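Local structure of NANS (YJHS), A 9-O-acetyl N-acetylneuraminic acid esterase (Escherichia coli O157:H7 EDL933, 3PT5) at residues A[109-114]-A[323-327]; A[203-208]-A[256-262]; A[231-237]-A[264-270]. The protein is an SGNH-type esterase that removes the 9-O-acetyl group from 9-O-acetyl-N-acetylneuraminic acid, probably letting the bacterium grow on this host sialic acid. One frame throughout, in Å; residues are numbered along the deposited sequence.

The three contacts lie on and around the mostly parallel sheet of an SGNH hydrolase. Contact 3 pairs strands 233-236 and 265-268 at one margin of the sheet. Contact 1, between helices 107-114 and 315-335, has its centre about 13 Å from that of contact 3 and touches it: Arg325 NH2 forms a 2.9 Å salt bridge with Asp269 OD1, and Phe326 packs on Phe270. Contact 2 joins helix 203-218 to the loop before strand 265-268, its centre about 11 Å from that of contact 3, which it meets through Tyr257 and Cys235. Contacts 1 and 2 do not touch; their nearest atoms are about 10 Å apart.

Contact 1. Residues A[109-114]-A[323-327]; sequences HIARKL and SDRFV
Helix against helix, residues 109-114 and 323-327 form a largely buried contact in which Ile110, Lys113 and Leu114 meet Ser323, Asp324, Phe326 and Val327. The segments belong to helices 107-114 and 315-335, far apart in the chain; the axes of the two segments cross at -53° with a closest approach of 8.8 Å. The backbones come closest at Ile110 and Ser323, whose CA atoms are 4.8 Å apart; there CG1 of Ile110 lies 3.6 Å from CB of Ser323. The isoleucine then divides its branches. Its CD1 reaches CB of Phe326 at 3.9 Å, coming obliquely to the ring, while CG2 meets CG2 of Val327. Val327, one turn on from Ser323, packs between Ile110, Lys113 and Leu114, with CG1 anti to its backbone N (chi1 171°) and directed to CD2 of Leu114, and with CG2 set against the carbonyl O of Ile110 and CB of Lys113. Ile110 and Leu114 each run past Val327 in the opposite direction.

A polar bridge closes the side of the apolar patch. The Lys113 chain is extended beyond CG, which carries its ammonium group across to the other helix. There NZ makes a salt bridge of 2.6 Å with Asp324 OD1, approaching from above the carboxylate plane, 54° out of it, and donates a hydrogen bond to Ser323 OG at 3.0 Å. A further bond from NZ to the carbonyl O of Arg319 anchors the lysine to an earlier turn of the same partner helix, and Ser323 OG is itself bonded to the carbonyl O of Arg318.

Strand 122-130 lies against the first helix, where Ile124 touches Ala111 and Leu114, whereas Phe326 of the second helix rests on Cys187 and Met189 of strand 182-189. The two helices are thus packed together over the central sheet.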
# COMPACT_ATOMS: atom_id res chain seq x y z
N HIS A 109 -2.48 0.94 -9.53
CA HIS A 109 -1.87 1.85 -10.49
C HIS A 109 -0.39 1.64 -10.63
O HIS A 109 0.14 1.77 -11.73
CB HIS A 109 -2.21 3.27 -10.08
CG HIS A 109 -3.66 3.42 -9.80
ND1 HIS A 109 -4.18 3.37 -8.52
CD2 HIS A 109 -4.73 3.47 -10.63
CE1 HIS A 109 -5.49 3.45 -8.58
NE2 HIS A 109 -5.86 3.52 -9.84
N ILE A 110 0.25 1.26 -9.53
CA ILE A 110 1.66 0.81 -9.59
C ILE A 110 1.75 -0.41 -10.49
O ILE A 110 2.50 -0.40 -11.48
CB ILE A 110 2.23 0.55 -8.19
CG1 ILE A 110 2.30 1.89 -7.47
CG2 ILE A 110 3.61 -0.11 -8.30
CD1 ILE A 110 2.55 1.78 -5.95
N ALA A 111 0.93 -1.42 -10.21
CA ALA A 111 0.88 -2.62 -11.00
C ALA A 111 0.60 -2.35 -12.49
O ALA A 111 1.29 -2.91 -13.36
CB ALA A 111 -0.15 -3.58 -10.40
N ARG A 112 -0.40 -1.51 -12.80
CA ARG A 112 -0.74 -1.24 -14.19
C ARG A 112 0.42 -0.55 -14.88
O ARG A 112 0.72 -0.86 -16.03
CB ARG A 112 -2.03 -0.41 -14.31
CG ARG A 112 -2.32 0.04 -15.76
CD ARG A 112 -3.58 0.89 -15.83
NE ARG A 112 -4.70 0.09 -16.30
CZ ARG A 112 -5.46 -0.67 -15.53
NH1 ARG A 112 -5.27 -0.72 -14.21
NH2 ARG A 112 -6.44 -1.38 -16.09
N LYS A 113 1.11 0.35 -14.17
CA LYS A 113 2.21 1.08 -14.80
C LYS A 113 3.49 0.24 -14.99
O LYS A 113 4.31 0.56 -15.85
CB LYS A 113 2.49 2.40 -14.07
CG LYS A 113 1.35 3.40 -14.25
CD LYS A 113 1.49 4.62 -13.32
CE LYS A 113 0.26 5.54 -13.43
NZ LYS A 113 0.48 6.75 -12.60
N LEU A 114 3.63 -0.82 -14.19
CA LEU A 114 4.75 -1.79 -14.34
C LEU A 114 4.51 -2.84 -15.44
O LEU A 114 5.46 -3.33 -16.06
CB LEU A 114 4.96 -2.53 -13.03
CG LEU A 114 5.55 -1.82 -11.82
CD1 LEU A 114 5.43 -2.75 -10.59
CD2 LEU A 114 7.04 -1.46 -12.09
N SER A 323 1.84 6.73 -7.82
CA SER A 323 2.17 5.51 -8.53
C SER A 323 3.24 5.75 -9.58
O SER A 323 4.08 4.88 -9.76
CB SER A 323 0.93 4.84 -9.11
OG SER A 323 0.16 5.80 -9.81
N ASP A 324 3.28 6.94 -10.18
CA ASP A 324 4.38 7.29 -11.10
C ASP A 324 5.72 7.15 -10.40
O ASP A 324 6.64 6.56 -10.95
CB ASP A 324 4.26 8.73 -11.60
CG ASP A 324 3.20 8.90 -12.66
OD1 ASP A 324 2.72 7.91 -13.23
OD2 ASP A 324 2.85 10.09 -12.93
N ARG A 325 5.82 7.70 -9.19
CA ARG A 325 7.14 7.83 -8.55
C ARG A 325 7.61 6.46 -8.05
O ARG A 325 8.81 6.14 -8.13
CB ARG A 325 7.09 8.88 -7.43
CG ARG A 325 7.00 10.29 -7.94
CD ARG A 325 8.32 10.72 -8.63
NE ARG A 325 9.30 11.26 -7.67
CZ ARG A 325 10.61 11.44 -7.89
NH1 ARG A 325 11.19 11.06 -9.01
NH2 ARG A 325 11.36 11.97 -6.92
N PHE A 326 6.70 5.64 -7.54
CA PHE A 326 7.10 4.27 -7.19
C PHE A 326 7.57 3.49 -8.39
O PHE A 326 8.59 2.82 -8.29
CB PHE A 326 5.96 3.49 -6.51
CG PHE A 326 5.88 3.75 -5.03
CD1 PHE A 326 4.94 4.63 -4.51
CD2 PHE A 326 6.77 3.10 -4.17
CE1 PHE A 326 4.90 4.90 -3.14
CE2 PHE A 326 6.72 3.37 -2.79
CZ PHE A 326 5.79 4.28 -2.29
N VAL A 327 6.82 3.56 -9.49
CA VAL A 327 7.19 2.81 -10.68
C VAL A 327 8.56 3.29 -11.22
O VAL A 327 9.39 2.47 -11.60
CB VAL A 327 6.07 2.83 -11.75
CG1 VAL A 327 6.55 2.25 -13.08
CG2 VAL A 327 4.83 2.06 -11.19

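Contact 2. Residues A[203-208]-A[256-262]; sequences HPQHFN and NYQNNIL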
# COMPACT_ATOMS: atom_id res chain seq x y z
N HIS A 203 11.65 5.06 16.48
CA HIS A 203 11.16 4.46 15.23
C HIS A 203 12.31 4.00 14.32
O HIS A 203 12.27 2.87 13.83
CB HIS A 203 10.20 5.43 14.50
CG HIS A 203 9.74 4.94 13.16
ND1 HIS A 203 10.58 4.83 12.07
CD2 HIS A 203 8.50 4.58 12.73
CE1 HIS A 203 9.88 4.39 11.03
NE2 HIS A 203 8.63 4.21 11.41
N PRO A 204 13.34 4.84 14.12
CA PRO A 204 14.38 4.32 13.18
C PRO A 204 14.96 2.95 13.52
O PRO A 204 15.08 2.08 12.63
CB PRO A 204 15.45 5.43 13.20
CG PRO A 204 14.64 6.69 13.43
CD PRO A 204 13.57 6.27 14.44
N GLN A 205 15.28 2.71 14.79
CA GLN A 205 15.78 1.40 15.16
C GLN A 205 14.73 0.30 15.06
O GLN A 205 15.04 -0.80 14.65
CB GLN A 205 16.51 1.39 16.50
CG GLN A 205 17.93 2.00 16.42
CD GLN A 205 18.69 1.69 15.11
OE1 GLN A 205 19.05 0.54 14.81
NE2 GLN A 205 18.96 2.74 14.33
N HIS A 206 13.47 0.60 15.42
CA HIS A 206 12.40 -0.39 15.28
C HIS A 206 12.21 -0.79 13.83
O HIS A 206 12.10 -1.99 13.53
CB HIS A 206 11.05 0.12 15.83
CG HIS A 206 10.98 0.14 17.32
ND1 HIS A 206 10.34 1.14 18.02
CD2 HIS A 206 11.47 -0.71 18.25
CE1 HIS A 206 10.44 0.91 19.32
NE2 HIS A 206 11.12 -0.21 19.49
N PHE A 207 12.17 0.21 12.95
CA PHE A 207 12.06 -0.04 11.51
C PHE A 207 13.25 -0.85 10.99
O PHE A 207 13.06 -1.86 10.31
CB PHE A 207 11.94 1.29 10.75
CG PHE A 207 11.97 1.13 9.26
CD1 PHE A 207 10.85 0.66 8.57
CD2 PHE A 207 13.13 1.41 8.54
CE1 PHE A 207 10.89 0.50 7.19
CE2 PHE A 207 13.18 1.23 7.12
CZ PHE A 207 12.07 0.79 6.46
N ASN A 208 14.46 -0.41 11.32
CA ASN A 208 15.66 -1.11 10.84
C ASN A 208 15.66 -2.55 11.30
O ASN A 208 15.98 -3.43 10.52
CB ASN A 208 16.94 -0.43 11.30
CG ASN A 208 17.23 0.84 10.53
OD1 ASN A 208 16.34 1.45 9.91
ND2 ASN A 208 18.48 1.24 10.54
N ASN A 256 15.35 8.87 8.21
CA ASN A 256 15.93 7.56 8.30
C ASN A 256 15.66 6.69 7.06
O ASN A 256 16.35 5.70 6.81
CB ASN A 256 15.47 6.85 9.56
CG ASN A 256 16.18 5.53 9.76
OD1 ASN A 256 17.42 5.47 9.84
ND2 ASN A 256 15.40 4.46 9.86
N TYR A 257 14.65 7.05 6.29
CA TYR A 257 14.37 6.36 5.02
C TYR A 257 15.32 6.83 3.91
O TYR A 257 15.45 6.16 2.89
CB TYR A 257 12.94 6.62 4.57
CG TYR A 257 11.89 6.01 5.48
CD1 TYR A 257 12.03 4.72 6.01
CD2 TYR A 257 10.72 6.71 5.77
CE1 TYR A 257 11.04 4.17 6.86
CE2 TYR A 257 9.73 6.17 6.59
CZ TYR A 257 9.88 4.91 7.13
OH TYR A 257 8.88 4.40 7.95
N GLN A 258 15.96 7.98 4.13
CA GLN A 258 16.84 8.64 3.16
C GLN A 258 18.31 8.45 3.50
O GLN A 258 19.18 8.54 2.63
CB GLN A 258 16.55 10.14 3.14
CG GLN A 258 15.15 10.50 2.73
CD GLN A 258 14.76 11.94 3.08
OE1 GLN A 258 15.36 12.89 2.59
NE2 GLN A 258 13.71 12.09 3.90
N ASN A 259 18.60 8.22 4.78
CA ASN A 259 19.97 8.06 5.25
C ASN A 259 20.14 6.77 6.04
O ASN A 259 20.88 6.72 7.03
CB ASN A 259 20.37 9.26 6.12
CG ASN A 259 20.33 10.56 5.35
OD1 ASN A 259 21.00 10.71 4.33
ND2 ASN A 259 19.53 11.51 5.84
N ASN A 260 19.49 5.71 5.58
CA ASN A 260 19.50 4.46 6.32
C ASN A 260 20.87 3.75 6.29
O ASN A 260 21.59 3.82 5.29
CB ASN A 260 18.42 3.54 5.77
CG ASN A 260 17.93 2.58 6.80
OD1 ASN A 260 18.54 1.56 7.04
ND2 ASN A 260 16.83 2.92 7.45
N ILE A 261 21.21 3.06 7.38
CA ILE A 261 22.44 2.27 7.44
C ILE A 261 22.33 0.97 6.65
O ILE A 261 23.33 0.41 6.22
CB ILE A 261 22.91 1.98 8.90
CG1 ILE A 261 21.81 1.29 9.71
CG2 ILE A 261 23.34 3.28 9.58
CD1 ILE A 261 21.98 -0.21 9.85
N LEU A 262 21.10 0.51 6.42
CA LEU A 262 20.89 -0.72 5.66
C LEU A 262 20.95 -0.50 4.14
O LEU A 262 20.65 0.59 3.63
CB LEU A 262 19.54 -1.34 6.03
CG LEU A 262 19.32 -1.70 7.49
CD1 LEU A 262 17.88 -2.13 7.77
CD2 LEU A 262 20.32 -2.78 7.93
O HOH W 1 12.65 5.40 10.35
O HOH W 2 19.60 3.75 9.62
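Phe207 and Tyr257 form the compact part of this contact between the first turns of helix 203-218 and the irregular segment 256-262. The rings make a T-shaped stack, planes at 82°, in which the edge of Tyr257 stands on the face of Phe207 with CE1 above the ring centre. A chi1 of 174° swings Phe207 CG away from its own backbone N and turns the face of the ring to the tyrosine edge. Beyond the stack, Tyr257 OH meets the edge of the His203 ring, 3.2 Å from CE1, and is held by Gln190 and Trp188. His203 NE2 is hydrogen-bonded to Gln190 OE1, and a water at this end joins His203 ND1 to Asn256 ND2.

Beside the rings, three asparagines interlock. Asn208 OD1 accepts two hydrogen bonds from opposite faces of its amide plane, from Asn260 ND2 at 2.9 Å and from Asn256 ND2 at 3.2 Å. Asn260 ND2 also donates to the carbonyl O of Asn256, while Asn260 OD1 accepts from the backbone N of Leu262 in an Asx turn.

The other side is looser. A water links Asn208 ND2, Asn256 OD1 and the backbone N of Ile261. Exposed Ile261 merely touches Asn208 ND2 with CG1, and Leu262 places CD1 3.6 Å from the carbonyl O of Asn208.

Phe207 and Tyr257 both rest on Cys235 of strand 233-236, Asn260 touches Ile265 of strand 265-268, and Leu262 continues along helix 203-218 to Val211 and Arg215.

Contact 3. Residues A[231-237]-A[264-270]; sequences APWFCGD and NIIFVDF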
# COMPACT_ATOMS: atom_id res chain seq x y z
N ALA A 231 16.38 -7.47 -0.56
CA ALA A 231 15.35 -6.99 -1.48
C ALA A 231 15.04 -5.53 -1.14
O ALA A 231 14.96 -5.19 0.04
CB ALA A 231 14.11 -7.85 -1.39
N PRO A 232 14.90 -4.66 -2.16
CA PRO A 232 14.63 -3.25 -1.91
C PRO A 232 13.31 -2.97 -1.18
O PRO A 232 12.27 -3.58 -1.45
CB PRO A 232 14.58 -2.63 -3.31
CG PRO A 232 14.22 -3.74 -4.21
CD PRO A 232 14.83 -4.98 -3.60
N TRP A 233 13.40 -2.02 -0.27
CA TRP A 233 12.25 -1.37 0.35
C TRP A 233 12.17 0.03 -0.24
O TRP A 233 13.04 0.86 -0.03
CB TRP A 233 12.39 -1.29 1.87
CG TRP A 233 12.13 -2.60 2.51
CD1 TRP A 233 12.74 -3.77 2.21
CD2 TRP A 233 11.20 -2.88 3.57
NE1 TRP A 233 12.26 -4.79 3.01
CE2 TRP A 233 11.31 -4.27 3.86
CE3 TRP A 233 10.29 -2.11 4.30
CZ2 TRP A 233 10.52 -4.90 4.84
CZ3 TRP A 233 9.51 -2.73 5.30
CH2 TRP A 233 9.64 -4.11 5.56
N PHE A 234 11.09 0.27 -0.97
CA PHE A 234 10.78 1.58 -1.53
C PHE A 234 9.90 2.30 -0.54
O PHE A 234 8.73 1.94 -0.33
CB PHE A 234 10.10 1.42 -2.87
CG PHE A 234 10.93 0.67 -3.86
CD1 PHE A 234 11.94 1.32 -4.58
CD2 PHE A 234 10.74 -0.69 -4.02
CE1 PHE A 234 12.72 0.60 -5.50
CE2 PHE A 234 11.51 -1.42 -4.93
CZ PHE A 234 12.52 -0.77 -5.65
N CYS A 235 10.50 3.24 0.16
CA CYS A 235 9.83 3.86 1.30
C CYS A 235 9.28 5.21 0.86
O CYS A 235 10.04 6.11 0.48
CB CYS A 235 10.81 4.01 2.46
SG CYS A 235 11.44 2.45 3.02
N GLY A 236 7.97 5.36 0.90
CA GLY A 236 7.34 6.57 0.41
C GLY A 236 7.20 7.66 1.45
O GLY A 236 7.11 7.40 2.66
N ASP A 237 7.13 8.88 0.96
CA ASP A 237 6.93 10.06 1.79
C ASP A 237 5.48 10.14 2.32
O ASP A 237 4.65 9.23 2.11
CB ASP A 237 7.28 11.29 0.93
CG ASP A 237 7.78 12.50 1.74
OD1 ASP A 237 7.77 12.46 2.99
OD2 ASP A 237 8.20 13.50 1.09
N ASN A 264 19.83 -0.79 0.24
CA ASN A 264 18.64 -0.88 -0.61
C ASN A 264 17.39 -0.38 0.08
O ASN A 264 16.33 -0.98 -0.02
CB ASN A 264 18.47 -2.30 -1.14
CG ASN A 264 19.63 -2.71 -2.03
OD1 ASN A 264 20.30 -1.86 -2.65
ND2 ASN A 264 19.87 -4.01 -2.12
N ILE A 265 17.53 0.75 0.75
CA ILE A 265 16.38 1.45 1.30
C ILE A 265 16.25 2.67 0.41
O ILE A 265 17.12 3.55 0.43
CB ILE A 265 16.57 1.81 2.80
CG1 ILE A 265 16.93 0.57 3.64
CG2 ILE A 265 15.33 2.58 3.34
CD1 ILE A 265 15.83 -0.50 3.79
N ILE A 266 15.16 2.72 -0.37
CA ILE A 266 15.04 3.74 -1.40
C ILE A 266 13.88 4.67 -1.08
O ILE A 266 12.73 4.24 -1.06
CB ILE A 266 14.89 3.10 -2.79
CG1 ILE A 266 16.10 2.21 -3.12
CG2 ILE A 266 14.75 4.15 -3.90
CD1 ILE A 266 15.79 0.77 -2.99
N PHE A 267 14.21 5.94 -0.82
CA PHE A 267 13.21 6.94 -0.50
C PHE A 267 12.49 7.42 -1.75
O PHE A 267 13.11 7.84 -2.75
CB PHE A 267 13.84 8.13 0.22
CG PHE A 267 12.86 9.16 0.67
CD1 PHE A 267 11.86 8.86 1.61
CD2 PHE A 267 12.95 10.46 0.19
CE1 PHE A 267 10.96 9.87 2.04
CE2 PHE A 267 12.05 11.44 0.60
CZ PHE A 267 11.09 11.15 1.53
N VAL A 268 11.16 7.35 -1.71
CA VAL A 268 10.34 7.76 -2.83
C VAL A 268 9.53 8.99 -2.42
O VAL A 268 8.70 8.89 -1.54
CB VAL A 268 9.38 6.60 -3.30
CG1 VAL A 268 8.53 7.08 -4.44
CG2 VAL A 268 10.16 5.38 -3.70
N ASP A 269 9.75 10.14 -3.07
CA ASP A 269 8.94 11.30 -2.74
C ASP A 269 8.10 11.83 -3.90
O ASP A 269 8.24 11.36 -5.03
CB ASP A 269 9.78 12.38 -2.05
CG ASP A 269 10.80 13.00 -2.94
OD1 ASP A 269 10.96 12.60 -4.11
OD2 ASP A 269 11.47 13.96 -2.45
N PHE A 270 7.19 12.77 -3.62
CA PHE A 270 6.16 13.12 -4.60
C PHE A 270 6.06 14.60 -4.89
O PHE A 270 5.46 15.01 -5.89
CB PHE A 270 4.79 12.65 -4.09
CG PHE A 270 4.82 11.26 -3.48
CD1 PHE A 270 5.16 10.17 -4.26
CD2 PHE A 270 4.53 11.06 -2.10
CE1 PHE A 270 5.22 8.89 -3.73
CE2 PHE A 270 4.61 9.75 -1.55
CZ PHE A 270 4.94 8.67 -2.37
O HOH W 3 6.86 14.14 -1.17
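Phe234 and Ile266 lie side by side and point the same way from two parallel strands, 233-236 and 265-268, which pair in register at the margin of the central sheet, 265-268 outermost. CD1 of the phenylalanine is 3.9 Å from CB of the isoleucine. On the same face, Pro232 CB meets Ile266 CD1 at 3.6 Å, and Phe234 CB reaches CG2 of Val268.

The opposite face carries Trp233, Cys235, Ile265 and Phe267. Ile265 touches both residues that the neighbouring strand puts on this face, with CD1 at CB of Trp233 and CG2 at SG of Cys235. Phe267, its CG turned opposite the backbone N by a chi1 of -176°, runs along the strands toward Asp237; its CZ lies 3.6 Å from CG of the aspartate, and the ring and carboxylate planes are 61° apart. Phe270 comes to the end of the pair from the other side, with the carbonyl O of Val268 against one face, offset toward the rim, and CE2 near the backbone N of Asp237. The pair is layered between helix 315-335 (Ile330 on Phe234) and helix 203-218 (Phe207 on Cys235, Val211 on Trp233), in the alpha/beta/alpha manner of SGNH hydrolases.

Between the faces the backbones alternate as donor and acceptor. Trp233 N binds Asn264 O, and Ile266 N binds Trp233 O at 2.8 Å, almost straight. Cys235 N then donates to Ile266 O, and Val268 N to Cys235 O. The last bond, Asp237 N to Val268 O, is more bent, at 140°.

Beyond it, a water joins Asp237 OD2 to the backbone N of Phe270. The Asp237 and Asp269 carboxylates lie 4.8 Å apart, OD2 to OD2, but Asp237 is held by Lys243 at OD2 and by the Tyr250 hydroxyl at OD1, and Asp269 by Arg325. These salt bridges probably offset the like-charge repulsion where the strands end.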